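Local structure of immunoglobulin-like protein (Pseudomonas aeruginosa, 3N6Y) at residues 43-55 with 107-121. The protein is of unknown function but, as a small, all-beta, immunoglobulin-like protein of the DUF3859 family with a likely signal peptide, is probably exported. Numbering follows the deposited sequence.
Sequences EVPAKLGTKFGMR and FTEPHEVVKGEWRLM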
# COMPACT_ATOMS: atom_id res chain seq x y z
N GLU A 43 -0.89 14.17 2.27
CA GLU A 43 -0.45 15.09 1.22
C GLU A 43 0.93 14.66 0.73
O GLU A 43 1.91 14.68 1.46
CB GLU A 43 -0.44 16.53 1.74
CG GLU A 43 -1.81 17.06 2.10
CD GLU A 43 -2.69 17.31 0.87
OE1 GLU A 43 -2.14 17.57 -0.25
OE2 GLU A 43 -3.93 17.25 1.02
N VAL A 44 0.98 14.25 -0.52
CA VAL A 44 2.15 13.63 -1.11
C VAL A 44 2.71 14.47 -2.25
O VAL A 44 1.97 14.78 -3.18
CB VAL A 44 1.77 12.24 -1.60
CG1 VAL A 44 2.92 11.57 -2.35
CG2 VAL A 44 1.30 11.34 -0.43
N PRO A 45 4.01 14.81 -2.22
CA PRO A 45 4.58 15.58 -3.35
C PRO A 45 4.61 14.83 -4.67
O PRO A 45 5.02 13.65 -4.71
CB PRO A 45 6.03 15.86 -2.92
CG PRO A 45 6.15 15.47 -1.54
CD PRO A 45 5.01 14.52 -1.19
N ALA A 46 4.27 15.53 -5.75
CA ALA A 46 4.29 14.98 -7.10
C ALA A 46 5.71 15.10 -7.60
O ALA A 46 6.03 15.91 -8.49
CB ALA A 46 3.32 15.73 -8.01
N LYS A 47 6.58 14.32 -6.98
CA LYS A 47 8.02 14.34 -7.28
C LYS A 47 8.59 12.94 -7.38
O LYS A 47 8.32 12.07 -6.55
CB LYS A 47 8.74 15.13 -6.18
CG LYS A 47 8.32 16.60 -6.16
CD LYS A 47 8.92 17.46 -5.03
CE LYS A 47 10.20 18.13 -5.46
NZ LYS A 47 10.77 18.99 -4.37
N LEU A 48 9.40 12.70 -8.42
CA LEU A 48 10.12 11.42 -8.57
C LEU A 48 10.87 11.05 -7.30
O LEU A 48 11.52 11.90 -6.68
CB LEU A 48 11.14 11.50 -9.73
CG LEU A 48 10.76 11.19 -11.16
CD1 LEU A 48 12.02 11.31 -12.01
CD2 LEU A 48 10.10 9.79 -11.33
N GLY A 49 10.82 9.77 -6.94
CA GLY A 49 11.51 9.26 -5.79
C GLY A 49 10.65 9.25 -4.53
O GLY A 49 11.06 8.75 -3.53
N THR A 50 9.46 9.83 -4.60
CA THR A 50 8.57 9.85 -3.44
C THR A 50 7.88 8.51 -3.29
O THR A 50 7.28 8.05 -4.24
CB THR A 50 7.51 10.94 -3.60
OG1 THR A 50 8.14 12.20 -3.73
CG2 THR A 50 6.53 11.03 -2.38
N LYS A 51 8.00 7.91 -2.12
CA LYS A 51 7.30 6.68 -1.74
C LYS A 51 6.27 6.95 -0.66
O LYS A 51 6.55 7.62 0.34
CB LYS A 51 8.31 5.60 -1.32
CG LYS A 51 7.71 4.34 -0.75
CD LYS A 51 8.85 3.44 -0.26
CE LYS A 51 8.30 2.26 0.50
NZ LYS A 51 9.40 1.40 1.07
N PHE A 52 5.03 6.47 -0.87
CA PHE A 52 3.99 6.69 0.09
C PHE A 52 3.10 5.46 0.26
O PHE A 52 3.09 4.57 -0.58
CB PHE A 52 3.10 7.90 -0.27
CG PHE A 52 2.33 7.72 -1.58
CD1 PHE A 52 2.94 7.90 -2.81
CD2 PHE A 52 1.00 7.30 -1.56
CE1 PHE A 52 2.25 7.71 -3.98
CE2 PHE A 52 0.29 7.13 -2.74
CZ PHE A 52 0.92 7.32 -3.95
N GLY A 53 2.38 5.42 1.36
CA GLY A 53 1.45 4.35 1.62
C GLY A 53 1.24 4.10 3.09
O GLY A 53 1.23 5.05 3.89
N MSE A 54 1.05 2.84 3.43
CA MSE A 54 0.66 2.35 4.74
C MSE A 54 1.63 1.26 5.26
O MSE A 54 2.16 0.45 4.46
CB MSE A 54 -0.79 1.79 4.68
CG MSE A 54 -1.87 2.86 4.60
SE MSE A 54 -3.60 1.98 4.57
CE MSE A 54 -3.43 1.07 2.90
N ARG A 55 1.80 1.20 6.59
CA ARG A 55 2.51 0.13 7.26
C ARG A 55 1.62 -0.24 8.44
O ARG A 55 1.08 0.62 9.14
CB ARG A 55 3.91 0.53 7.70
CG ARG A 55 4.67 -0.62 8.35
CD ARG A 55 6.15 -0.33 8.42
NE ARG A 55 6.38 0.86 9.25
CZ ARG A 55 7.41 1.68 9.11
NH1 ARG A 55 8.34 1.47 8.19
NH2 ARG A 55 7.50 2.75 9.88
N PHE A 107 7.06 6.74 -6.94
CA PHE A 107 7.14 7.37 -8.25
C PHE A 107 8.57 7.12 -8.76
O PHE A 107 9.50 7.87 -8.44
CB PHE A 107 6.87 8.87 -8.16
CG PHE A 107 5.48 9.26 -7.67
CD1 PHE A 107 4.35 8.53 -8.05
CD2 PHE A 107 5.30 10.37 -6.88
CE1 PHE A 107 3.10 8.88 -7.60
CE2 PHE A 107 4.03 10.77 -6.44
CZ PHE A 107 2.91 10.00 -6.80
N THR A 108 8.77 6.04 -9.51
CA THR A 108 10.08 5.68 -10.00
C THR A 108 10.39 6.21 -11.40
O THR A 108 11.57 6.41 -11.75
CB THR A 108 10.20 4.15 -9.95
OG1 THR A 108 9.83 3.70 -8.64
CG2 THR A 108 11.58 3.68 -10.28
N GLU A 109 9.33 6.42 -12.20
CA GLU A 109 9.44 6.88 -13.57
C GLU A 109 8.50 8.06 -13.78
O GLU A 109 7.49 8.16 -13.12
CB GLU A 109 9.06 5.76 -14.51
CG GLU A 109 9.98 4.54 -14.42
CD GLU A 109 9.62 3.50 -15.45
OE1 GLU A 109 9.71 3.84 -16.64
OE2 GLU A 109 9.21 2.39 -15.04
N PRO A 110 8.83 8.96 -14.73
CA PRO A 110 8.02 10.17 -14.80
C PRO A 110 6.51 9.99 -15.00
O PRO A 110 5.74 10.74 -14.40
CB PRO A 110 8.63 10.91 -15.99
CG PRO A 110 10.05 10.49 -16.00
CD PRO A 110 10.05 9.05 -15.55
N HIS A 111 6.11 8.99 -15.78
CA HIS A 111 4.69 8.77 -16.07
C HIS A 111 3.89 8.33 -14.83
O HIS A 111 2.65 8.32 -14.85
CB HIS A 111 4.52 7.74 -17.20
CG HIS A 111 5.09 6.40 -16.88
ND1 HIS A 111 6.36 6.03 -17.25
CD2 HIS A 111 4.55 5.34 -16.23
CE1 HIS A 111 6.58 4.78 -16.84
NE2 HIS A 111 5.48 4.33 -16.24
N GLU A 112 4.59 7.88 -13.79
CA GLU A 112 3.93 7.47 -12.56
C GLU A 112 3.54 8.65 -11.66
O GLU A 112 2.65 8.52 -10.77
CB GLU A 112 4.81 6.47 -11.80
CG GLU A 112 5.05 5.20 -12.53
CD GLU A 112 5.98 4.27 -11.83
OE1 GLU A 112 6.90 4.75 -11.15
OE2 GLU A 112 5.80 3.06 -11.99
N VAL A 113 4.15 9.84 -11.90
CA VAL A 113 3.86 11.04 -11.13
C VAL A 113 2.60 11.66 -11.67
O VAL A 113 2.67 12.50 -12.57
CB VAL A 113 5.05 12.06 -11.20
CG1 VAL A 113 4.73 13.33 -10.34
CG2 VAL A 113 6.41 11.40 -10.82
N VAL A 114 1.46 11.25 -11.12
CA VAL A 114 0.17 11.72 -11.59
C VAL A 114 -0.57 12.38 -10.44
O VAL A 114 -0.88 11.76 -9.40
CB VAL A 114 -0.68 10.57 -12.15
CG1 VAL A 114 -2.05 11.10 -12.64
CG2 VAL A 114 0.07 9.86 -13.26
N LYS A 115 -0.84 13.68 -10.63
CA LYS A 115 -1.52 14.45 -9.61
C LYS A 115 -2.96 14.00 -9.47
O LYS A 115 -3.60 13.59 -10.45
CB LYS A 115 -1.46 15.97 -9.93
CG LYS A 115 -0.05 16.48 -9.88
CD LYS A 115 0.06 17.98 -10.20
CE LYS A 115 1.55 18.36 -10.28
NZ LYS A 115 1.86 19.67 -10.94
N GLY A 116 -3.45 14.05 -8.24
CA GLY A 116 -4.84 13.73 -7.92
C GLY A 116 -4.94 12.75 -6.75
O GLY A 116 -3.98 12.56 -5.99
N GLU A 117 -6.09 12.11 -6.62
CA GLU A 117 -6.33 11.20 -5.49
C GLU A 117 -5.90 9.76 -5.83
O GLU A 117 -6.31 9.20 -6.86
CB GLU A 117 -7.82 11.21 -5.09
CG GLU A 117 -8.18 10.11 -4.08
CD GLU A 117 -9.47 10.36 -3.32
OE1 GLU A 117 -10.09 11.44 -3.50
OE2 GLU A 117 -9.86 9.48 -2.52
N TRP A 118 -5.09 9.17 -4.93
CA TRP A 118 -4.67 7.79 -4.97
C TRP A 118 -5.25 7.16 -3.70
O TRP A 118 -5.04 7.67 -2.57
CB TRP A 118 -3.16 7.69 -4.92
CG TRP A 118 -2.46 8.20 -6.13
CD1 TRP A 118 -2.43 9.49 -6.61
CD2 TRP A 118 -1.61 7.44 -6.96
NE1 TRP A 118 -1.60 9.53 -7.71
CE2 TRP A 118 -1.09 8.29 -7.94
CE3 TRP A 118 -1.26 6.11 -6.96
CZ2 TRP A 118 -0.24 7.83 -8.94
CZ3 TRP A 118 -0.41 5.62 -7.97
CH2 TRP A 118 0.10 6.51 -8.93
N ARG A 119 -6.03 6.13 -3.89
CA ARG A 119 -6.67 5.42 -2.81
C ARG A 119 -6.04 4.03 -2.75
O ARG A 119 -6.15 3.26 -3.70
CB ARG A 119 -8.21 5.40 -3.04
CG ARG A 119 -9.00 4.53 -2.04
CD ARG A 119 -10.51 4.56 -2.30
NE ARG A 119 -11.33 4.12 -1.18
CZ ARG A 119 -12.67 4.01 -1.21
NH1 ARG A 119 -13.36 4.30 -2.32
NH2 ARG A 119 -13.34 3.65 -0.11
N LEU A 120 -5.38 3.72 -1.63
CA LEU A 120 -4.68 2.45 -1.42
C LEU A 120 -5.47 1.64 -0.42
O LEU A 120 -5.83 2.13 0.67
CB LEU A 120 -3.28 2.74 -0.83
CG LEU A 120 -2.18 3.02 -1.88
CD1 LEU A 120 -2.54 4.13 -2.86
CD2 LEU A 120 -0.89 3.37 -1.19
N MSE A 121 -5.85 0.45 -0.82
CA MSE A 121 -6.75 -0.41 -0.08
C MSE A 121 -6.16 -1.79 0.03
O MSE A 121 -5.80 -2.39 -0.99
CB MSE A 121 -8.13 -0.46 -0.79
CG MSE A 121 -8.73 0.91 -1.02
SE MSE A 121 -10.38 0.75 -2.06
CE MSE A 121 -11.61 0.54 -0.54
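Phe107 and Phe52 meet inside a beta sandwich and illustrate how aromatic side chains from two sheets and their loops gather as a cluster between the layers. From CB outward, Phe107 first runs past the carbonyl oxygens of Lys47 and Thr50. Its CD2 then comes 3.5 Å from Lys47 O and its CE2 equally near Pro45 O, both oxygens lying at the ring edge, while CA of Val113 sits above one face, toward its rim. At the tip, CZ of Phe107 reaches CE1 of Phe52 at 3.7 Å, the two rings inclined at 56°. With CB of Phe52 directed at segment 107-121 and CG set between the backbone N and the carbonyl carbon (chi1 63°), the ring points its edge at the face of Trp118 in a T-shaped pair with planes at 89°. Trp118 is itself fixed in rotation by a nearly straight bond from NE1 to Val114 O, 2.9 Å long and in the indole plane. In this immunoglobulin-like fold, strands 51-55 and 116-121 belong to different sheets and run in roughly the same direction, and Phe134 adds another edge-to-face partner to Phe52. CD1 of Leu120 packs on Phe52 and its CD2 on CA of Gly53. At the loop end the backbone takes over: Gly49 N donates to Phe107 O (2.8 Å) and Phe107 N to Thr50 O (3.0 Å), both bonds made by residues of the type II turn from Lys47 to Thr50, whose Lys47 O accepts from N and OG1 of Thr50. From within the turn, CD2 of Leu48 rests on the backbone from Phe107 to Pro110; just before it, Ala46 CB packs 3.6 Å from Val113 CG1.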